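Local structure of acyl-CoA dehydrogenase domain protein Tcur3483 (Thermomonospora curvata, 6WY9) at residues D167-T178 with T229-V240; D154-A162 with L189-H200. The protein binds FAD and probably acts as an oxidoreductase on CH-CH groups, as other members of the acyl-CoA dehydrogenase family do. All blocks are in the same frame, centred on the assembly; numbering follows the deposited sequence.

Contact 1 of 2, residues D167-T178 with T229-V240. With FDA (dihydroflavine-adenine dinucleotide), chain C.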
loop_
_atom_site.group_PDB
_atom_site.type_symbol
_atom_site.label_atom_id
_atom_site.label_comp_id
_atom_site.label_asym_id
_atom_site.label_seq_id
_atom_site.Cartn_x
_atom_site.Cartn_y
_atom_site.Cartn_z
ATOM N N ASP A 167 -1.039 -35.428 -44.308
ATOM C CA ASP A 167 -1.154 -35.801 -42.906
ATOM C C ASP A 167 -0.003 -35.249 -42.066
ATOM O O ASP A 167 0.284 -35.787 -40.993
ATOM C CB ASP A 167 -1.242 -37.316 -42.770
ATOM C CG ASP A 167 -0.441 -38.012 -43.808
ATOM O OD1 ASP A 167 0.089 -39.111 -43.536
ATOM O OD2 ASP A 167 -0.333 -37.425 -44.906
ATOM N N GLU A 168 0.663 -34.199 -42.549
ATOM C CA GLU A 168 1.699 -33.481 -41.820
ATOM C C GLU A 168 1.276 -32.030 -41.650
ATOM O O GLU A 168 0.529 -31.484 -42.471
ATOM C CB GLU A 168 3.055 -33.502 -42.553
ATOM C CG GLU A 168 3.833 -34.811 -42.539
ATOM C CD GLU A 168 5.237 -34.627 -43.101
ATOM O OE1 GLU A 168 6.187 -35.272 -42.600
ATOM O OE2 GLU A 168 5.390 -33.817 -44.043
ATOM N N PHE A 169 1.770 -31.401 -40.590
ATOM C CA PHE A 169 1.710 -29.956 -40.459
ATOM C C PHE A 169 3.096 -29.387 -40.699
ATOM O O PHE A 169 4.100 -29.994 -40.303
ATOM C CB PHE A 169 1.200 -29.536 -39.078
ATOM C CG PHE A 169 -0.280 -29.406 -39.010
ATOM C CD1 PHE A 169 -0.909 -28.334 -39.609
ATOM C CD2 PHE A 169 -1.050 -30.358 -38.356
ATOM C CE1 PHE A 169 -2.278 -28.197 -39.554
ATOM C CE2 PHE A 169 -2.430 -30.228 -38.304
ATOM C CZ PHE A 169 -3.042 -29.143 -38.908
ATOM N N VAL A 170 3.145 -28.234 -41.366
ATOM C CA VAL A 170 4.379 -27.491 -41.603
ATOM C C VAL A 170 4.309 -26.242 -40.735
ATOM O O VAL A 170 3.378 -25.434 -40.870
ATOM C CB VAL A 170 4.568 -27.138 -43.090
ATOM C CG1 VAL A 170 5.949 -26.523 -43.332
ATOM C CG2 VAL A 170 4.399 -28.364 -43.941
ATOM N N ILE A 171 5.279 -26.090 -39.840
ATOM C CA ILE A 171 5.225 -25.100 -38.767
ATOM C C ILE A 171 6.294 -24.046 -39.018
ATOM O O ILE A 171 7.474 -24.375 -39.203
ATOM C CB ILE A 171 5.407 -25.757 -37.389
ATOM C CG1 ILE A 171 4.355 -26.844 -37.135
ATOM C CG2 ILE A 171 5.373 -24.723 -36.244
ATOM C CD1 ILE A 171 4.637 -27.655 -35.873
ATOM N N ASP A 172 5.875 -22.778 -39.030
ATOM C CA ASP A 172 6.768 -21.651 -39.239
ATOM C C ASP A 172 6.447 -20.580 -38.223
ATOM O O ASP A 172 5.317 -20.087 -38.175
ATOM C CB ASP A 172 6.630 -21.082 -40.653
ATOM C CG ASP A 172 7.155 -22.024 -41.705
ATOM O OD1 ASP A 172 8.391 -22.220 -41.755
ATOM O OD2 ASP A 172 6.325 -22.579 -42.463
ATOM N N GLY A 173 7.440 -20.203 -37.433
ATOM C CA GLY A 173 7.292 -19.087 -36.514
ATOM C C GLY A 173 8.408 -19.142 -35.493
ATOM O O GLY A 173 9.449 -19.761 -35.725
ATOM N N SER A 174 8.150 -18.518 -34.355
ATOM C CA SER A 174 9.108 -18.508 -33.257
ATOM C C SER A 174 8.355 -18.248 -31.962
ATOM O O SER A 174 7.234 -17.736 -31.975
ATOM C CB SER A 174 10.161 -17.428 -33.465
ATOM O OG SER A 174 9.548 -16.195 -33.162
ATOM N N LYS A 175 8.996 -18.590 -30.836
ATOM C CA LYS A 175 8.469 -18.319 -29.507
ATOM C C LYS A 175 9.585 -17.717 -28.654
ATOM O O LYS A 175 10.765 -17.811 -28.985
ATOM C CB LYS A 175 7.911 -19.588 -28.829
ATOM C CG LYS A 175 6.778 -20.290 -29.620
ATOM C CD LYS A 175 5.434 -19.544 -29.490
ATOM C CE LYS A 175 4.366 -20.167 -30.423
ATOM N NZ LYS A 175 2.981 -19.598 -30.173
ATOM N N ILE A 176 9.216 -17.113 -27.542
ATOM C CA ILE A 176 10.201 -16.419 -26.726
ATOM C C ILE A 176 9.943 -16.765 -25.269
ATOM O O ILE A 176 8.802 -16.988 -24.850
ATOM C CB ILE A 176 10.173 -14.878 -26.994
ATOM C CG1 ILE A 176 11.251 -14.152 -26.165
ATOM C CG2 ILE A 176 8.797 -14.318 -26.673
ATOM C CD1 ILE A 176 11.791 -12.848 -26.792
ATOM N N PHE A 177 11.018 -16.838 -24.486
ATOM C CA PHE A 177 10.935 -17.251 -23.083
ATOM C C PHE A 177 10.424 -18.696 -22.939
ATOM O O PHE A 177 9.709 -19.039 -21.984
ATOM C CB PHE A 177 10.076 -16.294 -22.221
ATOM C CG PHE A 177 10.393 -14.845 -22.415
ATOM C CD1 PHE A 177 11.639 -14.338 -22.079
ATOM C CD2 PHE A 177 9.444 -13.980 -22.962
ATOM C CE1 PHE A 177 11.951 -12.978 -22.311
ATOM C CE2 PHE A 177 9.737 -12.609 -23.174
ATOM C CZ PHE A 177 10.999 -12.117 -22.845
ATOM N N THR A 178 10.839 -19.566 -23.848
ATOM C CA THR A 178 10.478 -20.985 -23.796
ATOM C C THR A 178 11.365 -21.669 -22.768
ATOM O O THR A 178 12.379 -22.269 -23.121
ATOM C CB THR A 178 10.669 -21.641 -25.163
ATOM O OG1 THR A 178 10.137 -20.802 -26.206
ATOM C CG2 THR A 178 9.978 -22.989 -25.195
ATOM N N THR A 229 14.886 -19.435 -23.158
ATOM C CA THR A 229 15.305 -19.459 -24.558
ATOM C C THR A 229 14.326 -18.690 -25.429
ATOM O O THR A 229 13.214 -18.345 -25.018
ATOM C CB THR A 229 15.414 -20.892 -25.127
ATOM O OG1 THR A 229 14.093 -21.438 -25.289
ATOM C CG2 THR A 229 16.215 -21.799 -24.189
ATOM N N ALA A 230 14.775 -18.398 -26.638
ATOM C CA ALA A 230 13.885 -18.201 -27.768
ATOM C C ALA A 230 13.944 -19.496 -28.575
ATOM O O ALA A 230 14.983 -20.148 -28.622
ATOM C CB ALA A 230 14.307 -16.998 -28.626
ATOM N N THR A 231 12.826 -19.900 -29.163
ATOM C CA THR A 231 12.834 -21.072 -30.014
ATOM C C THR A 231 12.343 -20.663 -31.388
ATOM O O THR A 231 11.564 -19.711 -31.521
ATOM C CB THR A 231 11.985 -22.221 -29.427
ATOM O OG1 THR A 231 10.677 -21.741 -29.056
ATOM C CG2 THR A 231 12.699 -22.835 -28.182
ATOM N N TYR A 232 12.855 -21.352 -32.405
ATOM C CA TYR A 232 12.603 -21.044 -33.809
ATOM C C TYR A 232 12.141 -22.296 -34.536
ATOM O O TYR A 232 12.675 -23.384 -34.300
ATOM C CB TYR A 232 13.871 -20.469 -34.500
ATOM C CG TYR A 232 14.388 -19.266 -33.750
ATOM C CD1 TYR A 232 13.859 -18.003 -33.983
ATOM C CD2 TYR A 232 15.364 -19.400 -32.765
ATOM C CE1 TYR A 232 14.297 -16.902 -33.273
ATOM C CE2 TYR A 232 15.818 -18.285 -32.045
ATOM C CZ TYR A 232 15.278 -17.047 -32.307
ATOM O OH TYR A 232 15.699 -15.931 -31.613
ATOM N N TYR A 233 11.155 -22.125 -35.434
ATOM C CA TYR A 233 10.532 -23.218 -36.190
ATOM C C TYR A 233 10.506 -22.796 -37.650
ATOM O O TYR A 233 9.740 -21.903 -38.037
ATOM C CB TYR A 233 9.122 -23.537 -35.676
ATOM C CG TYR A 233 9.096 -23.627 -34.166
ATOM C CD1 TYR A 233 9.008 -22.484 -33.395
ATOM C CD2 TYR A 233 9.206 -24.858 -33.520
ATOM C CE1 TYR A 233 9.010 -22.556 -31.983
ATOM C CE2 TYR A 233 9.218 -24.944 -32.165
ATOM C CZ TYR A 233 9.120 -23.792 -31.390
ATOM O OH TYR A 233 9.153 -23.876 -30.036
ATOM N N SER A 234 11.355 -23.426 -38.446
ATOM C CA SER A 234 11.551 -23.071 -39.843
ATOM C C SER A 234 11.249 -24.313 -40.673
ATOM O O SER A 234 12.085 -25.217 -40.771
ATOM C CB SER A 234 12.967 -22.564 -40.054
ATOM O OG SER A 234 13.100 -22.056 -41.358
ATOM N N GLY A 235 10.038 -24.379 -41.225
ATOM C CA GLY A 235 9.651 -25.520 -42.034
ATOM C C GLY A 235 9.549 -26.807 -41.265
ATOM O O GLY A 235 9.576 -27.880 -41.869
ATOM N N VAL A 236 9.431 -26.739 -39.937
ATOM C CA VAL A 236 9.370 -27.958 -39.140
ATOM C C VAL A 236 8.146 -28.770 -39.530
ATOM O O VAL A 236 7.036 -28.238 -39.651
ATOM C CB VAL A 236 9.334 -27.638 -37.642
ATOM C CG1 VAL A 236 9.227 -28.934 -36.852
ATOM C CG2 VAL A 236 10.559 -26.841 -37.234
ATOM N N ARG A 237 8.331 -30.076 -39.677
ATOM C CA ARG A 237 7.273 -30.957 -40.148
ATOM C C ARG A 237 6.917 -31.970 -39.068
ATOM O O ARG A 237 7.799 -32.655 -38.537
ATOM C CB ARG A 237 7.710 -31.652 -41.448
ATOM C CG ARG A 237 8.336 -30.671 -42.441
ATOM C CD ARG A 237 8.527 -31.272 -43.822
ATOM N NE ARG A 237 7.264 -31.711 -44.408
ATOM C CZ ARG A 237 6.621 -31.069 -45.377
ATOM N NH1 ARG A 237 7.126 -29.953 -45.882
ATOM N NH2 ARG A 237 5.479 -31.555 -45.839
ATOM N N VAL A 238 5.626 -32.087 -38.772
ATOM C CA VAL A 238 5.140 -32.963 -37.706
ATOM C C VAL A 238 3.893 -33.681 -38.207
ATOM O O VAL A 238 3.039 -33.046 -38.842
ATOM C CB VAL A 238 4.849 -32.158 -36.421
ATOM C CG1 VAL A 238 4.430 -33.071 -35.267
ATOM C CG2 VAL A 238 6.070 -31.368 -36.010
ATOM N N PRO A 239 3.739 -34.982 -37.962
ATOM C CA PRO A 239 2.509 -35.659 -38.393
ATOM C C PRO A 239 1.288 -35.012 -37.759
ATOM O O PRO A 239 1.346 -34.483 -36.641
ATOM C CB PRO A 239 2.701 -37.107 -37.911
ATOM C CG PRO A 239 3.808 -37.075 -36.969
ATOM C CD PRO A 239 4.677 -35.907 -37.315
ATOM N N VAL A 240 0.175 -35.046 -38.497
ATOM C CA VAL A 240 -1.079 -34.458 -38.027
ATOM C C VAL A 240 -1.602 -35.140 -36.766
ATOM O O VAL A 240 -2.334 -34.514 -35.991
ATOM C CB VAL A 240 -2.143 -34.473 -39.156
ATOM C CG1 VAL A 240 -3.561 -34.432 -38.592
ATOM C CG2 VAL A 240 -1.940 -33.285 -40.087
HETATM P PA FDA C . 3.492 -7.829 -22.329
HETATM O O1A FDA C . 4.286 -6.854 -23.138
HETATM O O2A FDA C . 2.274 -8.526 -22.959
HETATM O O5B FDA C . 2.804 -6.983 -21.034
HETATM C C5B FDA C . 3.848 -6.369 -20.326
HETATM C C4B FDA C . 3.208 -5.688 -19.102
HETATM O O4B FDA C . 2.093 -4.836 -19.650
HETATM C C3B FDA C . 2.447 -6.661 -18.199
HETATM O O3B FDA C . 3.246 -7.194 -17.208
HETATM C C2B FDA C . 1.437 -5.735 -17.545
HETATM O O2B FDA C . 2.030 -4.802 -16.563
HETATM C C1B FDA C . 0.964 -4.825 -18.719
HETATM N N9A FDA C . -0.268 -5.261 -19.373
HETATM C C8A FDA C . -0.431 -6.179 -20.429
HETATM N N7A FDA C . -1.696 -6.284 -20.818
HETATM C C5A FDA C . -2.393 -5.422 -19.999
HETATM C C6A FDA C . -3.764 -5.130 -19.920
HETATM N N6A FDA C . -4.659 -5.712 -20.740
HETATM N N1A FDA C . -4.221 -4.241 -19.012
HETATM C C2A FDA C . -3.257 -3.697 -18.213
HETATM N N3A FDA C . -1.915 -3.882 -18.162
HETATM C C4A FDA C . -1.517 -4.760 -19.096
HETATM N N1 FDA C . 6.112 -18.235 -21.926
HETATM C C2 FDA C . 5.949 -19.449 -22.625
HETATM O O2 FDA C . 5.258 -19.487 -23.667
HETATM N N3 FDA C . 6.589 -20.559 -22.085
HETATM C C4 FDA C . 7.381 -20.540 -20.914
HETATM O O4 FDA C . 7.923 -21.568 -20.531
HETATM C C4X FDA C . 7.495 -19.259 -20.267
HETATM N N5 FDA C . 8.263 -19.154 -19.106
HETATM C C5X FDA C . 8.770 -17.925 -18.779
HETATM C C6 FDA C . 9.821 -17.804 -17.946
HETATM C C7 FDA C . 10.329 -16.514 -17.654
HETATM C C7M FDA C . 11.441 -16.430 -16.777
HETATM C C8 FDA C . 9.780 -15.395 -18.161
HETATM C C8M FDA C . 10.301 -14.048 -17.850
HETATM C C9 FDA C . 8.679 -15.512 -18.993
HETATM C C9A FDA C . 8.190 -16.776 -19.307
HETATM N N10 FDA C . 7.072 -16.918 -20.146
HETATM C C10 FDA C . 6.900 -18.158 -20.768
HETATM C "C1'" FDA C . 6.516 -15.703 -20.809
HETATM C "C2'" FDA C . 5.318 -15.106 -20.019
HETATM O "O2'" FDA C . 4.228 -15.886 -20.145
HETATM C "C3'" FDA C . 5.130 -13.658 -20.662
HETATM O "O3'" FDA C . 6.202 -12.807 -20.310
HETATM C "C4'" FDA C . 3.787 -13.064 -20.262
HETATM O "O4'" FDA C . 2.804 -13.796 -20.908
HETATM C "C5'" FDA C . 3.800 -11.549 -20.605
HETATM O "O5'" FDA C . 3.941 -11.430 -21.990
HETATM P P FDA C . 5.002 -10.228 -22.323
HETATM O O1P FDA C . 6.222 -10.603 -21.631
HETATM O O2P FDA C . 4.999 -10.047 -23.833
HETATM O O3P FDA C . 4.480 -8.830 -21.595
#

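Contact 2 of 2, residues D154-A162 with L189-H200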
loop_
_atom_site.group_PDB
_atom_site.type_symbol
_atom_site.label_atom_id
_atom_site.label_comp_id
_atom_site.label_asym_id
_atom_site.label_seq_id
_atom_site.Cartn_x
_atom_site.Cartn_y
_atom_site.Cartn_z
ATOM N N ASP A 154 -1.535 -10.852 -24.848
ATOM C CA ASP A 154 -2.532 -11.128 -25.883
ATOM C C ASP A 154 -2.136 -12.393 -26.642
ATOM O O ASP A 154 -1.776 -12.382 -27.834
ATOM C CB ASP A 154 -2.672 -9.928 -26.819
ATOM C CG ASP A 154 -3.768 -10.104 -27.853
ATOM O OD1 ASP A 154 -4.524 -11.085 -27.801
ATOM O OD2 ASP A 154 -3.852 -9.237 -28.736
ATOM N N LEU A 155 -2.130 -13.494 -25.885
ATOM C CA LEU A 155 -1.634 -14.752 -26.431
ATOM C C LEU A 155 -2.492 -15.204 -27.609
ATOM O O LEU A 155 -1.971 -15.786 -28.567
ATOM C CB LEU A 155 -1.579 -15.821 -25.324
ATOM C CG LEU A 155 -1.228 -17.261 -25.774
ATOM C CD1 LEU A 155 0.101 -17.284 -26.543
ATOM C CD2 LEU A 155 -1.226 -18.288 -24.610
ATOM N N ALA A 156 -3.802 -14.909 -27.579
ATOM C CA ALA A 156 -4.695 -15.311 -28.659
ATOM C C ALA A 156 -4.386 -14.607 -29.982
ATOM O O ALA A 156 -4.967 -14.977 -31.008
ATOM C CB ALA A 156 -6.163 -15.084 -28.261
ATOM N N SER A 157 -3.458 -13.647 -30.003
ATOM C CA SER A 157 -2.975 -13.052 -31.244
ATOM C C SER A 157 -1.747 -13.744 -31.812
ATOM O O SER A 157 -1.118 -13.175 -32.701
ATOM C CB SER A 157 -2.616 -11.579 -31.027
ATOM O OG SER A 157 -3.794 -10.812 -31.030
ATOM N N LEU A 158 -1.353 -14.909 -31.295
ATOM C CA LEU A 158 -0.140 -15.547 -31.790
ATOM C C LEU A 158 -0.247 -15.832 -33.295
ATOM O O LEU A 158 -1.338 -16.040 -33.840
ATOM C CB LEU A 158 0.121 -16.839 -30.988
ATOM C CG LEU A 158 -1.016 -17.867 -31.101
ATOM C CD1 LEU A 158 -0.932 -18.721 -32.407
ATOM C CD2 LEU A 158 -1.134 -18.728 -29.807
ATOM N N THR A 159 0.903 -15.813 -33.978
ATOM C CA THR A 159 0.969 -15.954 -35.423
ATOM C C THR A 159 1.839 -17.107 -35.888
ATOM O O THR A 159 1.895 -17.348 -37.097
ATOM C CB THR A 159 1.513 -14.669 -36.074
ATOM O OG1 THR A 159 2.802 -14.374 -35.509
ATOM C CG2 THR A 159 0.566 -13.489 -35.822
ATOM N N THR A 160 2.556 -17.792 -34.990
ATOM C CA THR A 160 3.245 -19.006 -35.415
ATOM C C THR A 160 2.224 -19.886 -36.124
ATOM O O THR A 160 1.156 -20.174 -35.579
ATOM C CB THR A 160 3.871 -19.748 -34.217
ATOM O OG1 THR A 160 4.950 -18.981 -33.664
ATOM C CG2 THR A 160 4.410 -21.140 -34.652
ATOM N N ARG A 161 2.524 -20.285 -37.344
ATOM C CA ARG A 161 1.525 -20.918 -38.186
ATOM C C ARG A 161 1.881 -22.376 -38.423
ATOM O O ARG A 161 3.055 -22.750 -38.497
ATOM C CB ARG A 161 1.381 -20.202 -39.535
ATOM C CG ARG A 161 2.498 -20.506 -40.496
ATOM C CD ARG A 161 2.198 -20.009 -41.915
ATOM N NE ARG A 161 3.183 -20.487 -42.892
ATOM C CZ ARG A 161 4.079 -19.716 -43.510
ATOM N NH1 ARG A 161 4.125 -18.414 -43.267
ATOM N NH2 ARG A 161 4.930 -20.245 -44.378
ATOM N N ALA A 162 0.839 -23.193 -38.539
ATOM C CA ALA A 162 0.974 -24.593 -38.896
ATOM C C ALA A 162 -0.017 -24.833 -40.019
ATOM O O ALA A 162 -1.220 -24.628 -39.827
ATOM C CB ALA A 162 0.697 -25.508 -37.701
ATOM N N LEU A 189 3.279 -26.775 -28.295
ATOM C CA LEU A 189 3.370 -25.585 -29.140
ATOM C C LEU A 189 1.989 -25.094 -29.570
ATOM O O LEU A 189 1.236 -25.827 -30.228
ATOM C CB LEU A 189 4.240 -25.847 -30.366
ATOM C CG LEU A 189 4.547 -24.613 -31.215
ATOM C CD1 LEU A 189 5.510 -23.674 -30.473
ATOM C CD2 LEU A 189 5.120 -25.053 -32.558
ATOM N N ALA A 190 1.687 -23.828 -29.229
ATOM C CA ALA A 190 0.456 -23.165 -29.642
ATOM C C ALA A 190 0.672 -22.518 -31.006
ATOM O O ALA A 190 1.544 -21.660 -31.143
ATOM C CB ALA A 190 0.036 -22.127 -28.606
ATOM N N CYS A 191 -0.111 -22.947 -32.014
ATOM C CA CYS A 191 0.035 -22.511 -33.401
ATOM C C CYS A 191 -1.296 -22.019 -33.955
ATOM O O CYS A 191 -2.368 -22.510 -33.582
ATOM C CB CYS A 191 0.512 -23.650 -34.347
ATOM S SG CYS A 191 1.987 -24.579 -33.897
ATOM N N ARG A 192 -1.205 -21.089 -34.904
ATOM C CA ARG A 192 -2.345 -20.651 -35.722
ATOM C C ARG A 192 -2.593 -21.651 -36.850
ATOM O O ARG A 192 -1.790 -21.767 -37.784
ATOM C CB ARG A 192 -2.084 -19.261 -36.292
ATOM C CG ARG A 192 -3.169 -18.740 -37.274
ATOM C CD ARG A 192 -4.343 -18.125 -36.527
ATOM N NE ARG A 192 -3.863 -17.373 -35.372
ATOM C CZ ARG A 192 -4.583 -17.064 -34.293
ATOM N NH1 ARG A 192 -4.007 -16.423 -33.286
ATOM N NH2 ARG A 192 -5.865 -17.411 -34.197
ATOM N N THR A 193 -3.711 -22.374 -36.778
ATOM C CA THR A 193 -4.075 -23.327 -37.825
ATOM C C THR A 193 -5.170 -22.814 -38.765
ATOM O O THR A 193 -5.338 -23.352 -39.875
ATOM C CB THR A 193 -4.505 -24.666 -37.179
ATOM O OG1 THR A 193 -5.379 -24.429 -36.063
ATOM C CG2 THR A 193 -3.282 -25.431 -36.647
ATOM N N ASP A 194 -5.912 -21.784 -38.381
ATOM C CA ASP A 194 -6.955 -21.253 -39.258
ATOM C C ASP A 194 -6.855 -19.740 -39.258
ATOM O O ASP A 194 -7.406 -19.076 -38.363
ATOM C CB ASP A 194 -8.347 -21.699 -38.843
ATOM C CG ASP A 194 -9.422 -21.201 -39.806
ATOM O OD1 ASP A 194 -9.126 -20.326 -40.650
ATOM O OD2 ASP A 194 -10.559 -21.698 -39.727
ATOM N N PRO A 195 -6.191 -19.157 -40.255
ATOM C CA PRO A 195 -5.926 -17.717 -40.219
ATOM C C PRO A 195 -7.164 -16.864 -40.423
ATOM O O PRO A 195 -7.073 -15.646 -40.260
ATOM C CB PRO A 195 -4.919 -17.515 -41.364
ATOM C CG PRO A 195 -4.807 -18.884 -42.078
ATOM C CD PRO A 195 -5.926 -19.730 -41.584
ATOM N N GLU A 196 -8.309 -17.447 -40.778
ATOM C CA GLU A 196 -9.510 -16.662 -41.011
ATOM C C GLU A 196 -10.504 -16.707 -39.856
ATOM O O GLU A 196 -11.479 -15.956 -39.876
ATOM C CB GLU A 196 -10.203 -17.119 -42.306
ATOM C CG GLU A 196 -9.377 -16.902 -43.576
ATOM C CD GLU A 196 -9.642 -15.560 -44.270
ATOM O OE1 GLU A 196 -8.883 -14.595 -44.034
ATOM O OE2 GLU A 196 -10.606 -15.473 -45.071
ATOM N N ALA A 197 -10.281 -17.543 -38.844
ATOM C CA ALA A 197 -11.225 -17.713 -37.749
ATOM C C ALA A 197 -11.049 -16.643 -36.680
ATOM O O ALA A 197 -9.987 -16.013 -36.571
ATOM C CB ALA A 197 -11.049 -19.093 -37.114
ATOM N N PRO A 198 -12.074 -16.430 -35.854
ATOM C CA PRO A 198 -11.868 -15.657 -34.625
ATOM C C PRO A 198 -10.568 -16.110 -33.981
ATOM O O PRO A 198 -10.227 -17.290 -34.025
ATOM C CB PRO A 198 -13.083 -16.016 -33.766
ATOM C CG PRO A 198 -14.150 -16.419 -34.772
ATOM C CD PRO A 198 -13.402 -17.071 -35.910
ATOM N N LYS A 199 -9.814 -15.158 -33.430
ATOM C CA LYS A 199 -8.466 -15.474 -32.952
ATOM C C LYS A 199 -8.471 -16.621 -31.943
ATOM O O LYS A 199 -7.619 -17.511 -32.014
ATOM C CB LYS A 199 -7.794 -14.230 -32.369
ATOM C CG LYS A 199 -8.453 -13.592 -31.152
ATOM C CD LYS A 199 -7.829 -12.201 -30.905
ATOM C CE LYS A 199 -7.414 -11.954 -29.451
ATOM N NZ LYS A 199 -6.847 -10.569 -29.249
ATOM N N HIS A 200 -9.428 -16.635 -31.008
ATOM C CA HIS A 200 -9.518 -17.732 -30.049
ATOM C C HIS A 200 -9.883 -19.052 -30.706
ATOM O O HIS A 200 -9.712 -20.107 -30.090
ATOM C CB HIS A 200 -10.553 -17.419 -28.973
ATOM C CG HIS A 200 -10.180 -16.267 -28.099
ATOM N ND1 HIS A 200 -9.439 -16.416 -26.949
ATOM C CD2 HIS A 200 -10.426 -14.943 -28.221
ATOM C CE1 HIS A 200 -9.247 -15.232 -26.395
ATOM N NE2 HIS A 200 -9.841 -14.322 -27.146
#

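Contact 1 of 2, residues D167-T178 with T229-V240
Phe169 and Val238 form a hydrogen-bonded pair of two antiparallel strands, with Phe169 N to Val238 O at 2.7 Å. The backbone pairing runs on past Lys175 and Thr231 to Thr178 N and Thr229 O, with a beta bulge between Ile171 and Gly173. At the bulge Asp172 OD1 accepts from Gly235 N at 2.8 Å, met from above the carboxylate plane.

One salt bridge crosses near the end away from the flavin. Glu168 OE2 is gripped side-on by Arg237 NE (2.8 Å) and NH2 (2.9 Å). The Arg237 chain bends at chi3 (60°), which sets the guanidinium beside Glu168. Val170 CG2 lies over one guanidinium face. Asp165 also binds Arg237 NH2. Farther out, Val240 N donates to Asp167 O at 2.6 Å.

Hydroxyls mark the flavin end. Thr229 OG1 donates to Thr178 O at 2.9 Å. Thr178 OG1 and Thr231 OG1 hydrogen-bond at 3.0 Å, and Thr231 OG1 also pairs with Tyr233 OH.

Apolar contacts include Ile171 CD1 with Val238 CG2 (4.0 Å) and Phe169 CD2 with Val240 CG2.

Charge thus ties the outer end of this antiparallel strand pair, while a buried chain of hydroxyls lies where Phe177 lines the flavin pocket.

Contact 2 of 2, residues D154-A162 with L189-H200
Arg192 reaches across to the turn at 156-158 and clasps its carbonyls edge-on. Its NE and NH1 both point at Leu158 O, a side-on grip with NH1 at 2.8 Å. The oxygen lies in the guanidinium plane. NH1 meets it on a lone pair, whereas NE comes nearly along the C=O direction. Arg192 NH1 also donates to Ala156 O at 2.9 Å, this time from above the carbonyl plane. NH2 turns to Lys199 O in its own segment. Three carbonyls fix the rotation of the group. The chain gets there with CG of Arg192 anti to the backbone N (chi1 175°), then folding at chi2 and chi3.

Leu158 crosses Arg192 at a slant. Its CD1 rests against the backbone of Cys191 and Arg192, and its CD2 meets Ala190 CB at 3.8 Å.

Lys199 approaches Asp154 at about a right angle. Lys199 NZ bonds Asp154 OD1 at 2.8 Å on the syn side, 19° out of the carboxylate plane. Ser157 OG holds the other oxygen, OD2, from above that plane. Ala156 CB touches Lys199 CE and sits over one face of the His200 ring, a CH-pi contact 3.8 Å from the centroid. Trp251 meets this ring edge-to-face.

The backbones join at a single bridge, Arg161 with Arg192. Arg192 N bonds Thr160 O at 2.6 Å, and Ala162 N bonds Arg192 O. The edge of one sheet meets a strand of the other in the beta-rich middle domain of acyl-CoA dehydrogenases, near the FAD-binding residues Tyr146 and Thr153.

How the contacts relate
Both contacts lie in the middle domain, partly buried, with centres about 13 Å apart. Contact 1 joins neighbouring strands within the antiparallel sheet. Contact 2 ties strand 161-164 of that sheet to strand 186-192 of the mixed sheet. In contact 1 the Glu168-Arg237 salt bridge lies toward the surface, whereas in contact 2 Arg192 is central and Asp154 is buried. Contact 1 relies on antiparallel backbone pairing interrupted by a bulge, contact 2 on one arginine capturing turn carbonyls. Lys175 NZ probably bonds Ala190 O at 2.7 Å, and also reaches Glu148 and Tyr146. A long, weak ion pair joins Asp172 to Arg161. Contact 1 reaches the flavin through Phe177, while contact 2 stands beside its binding residues.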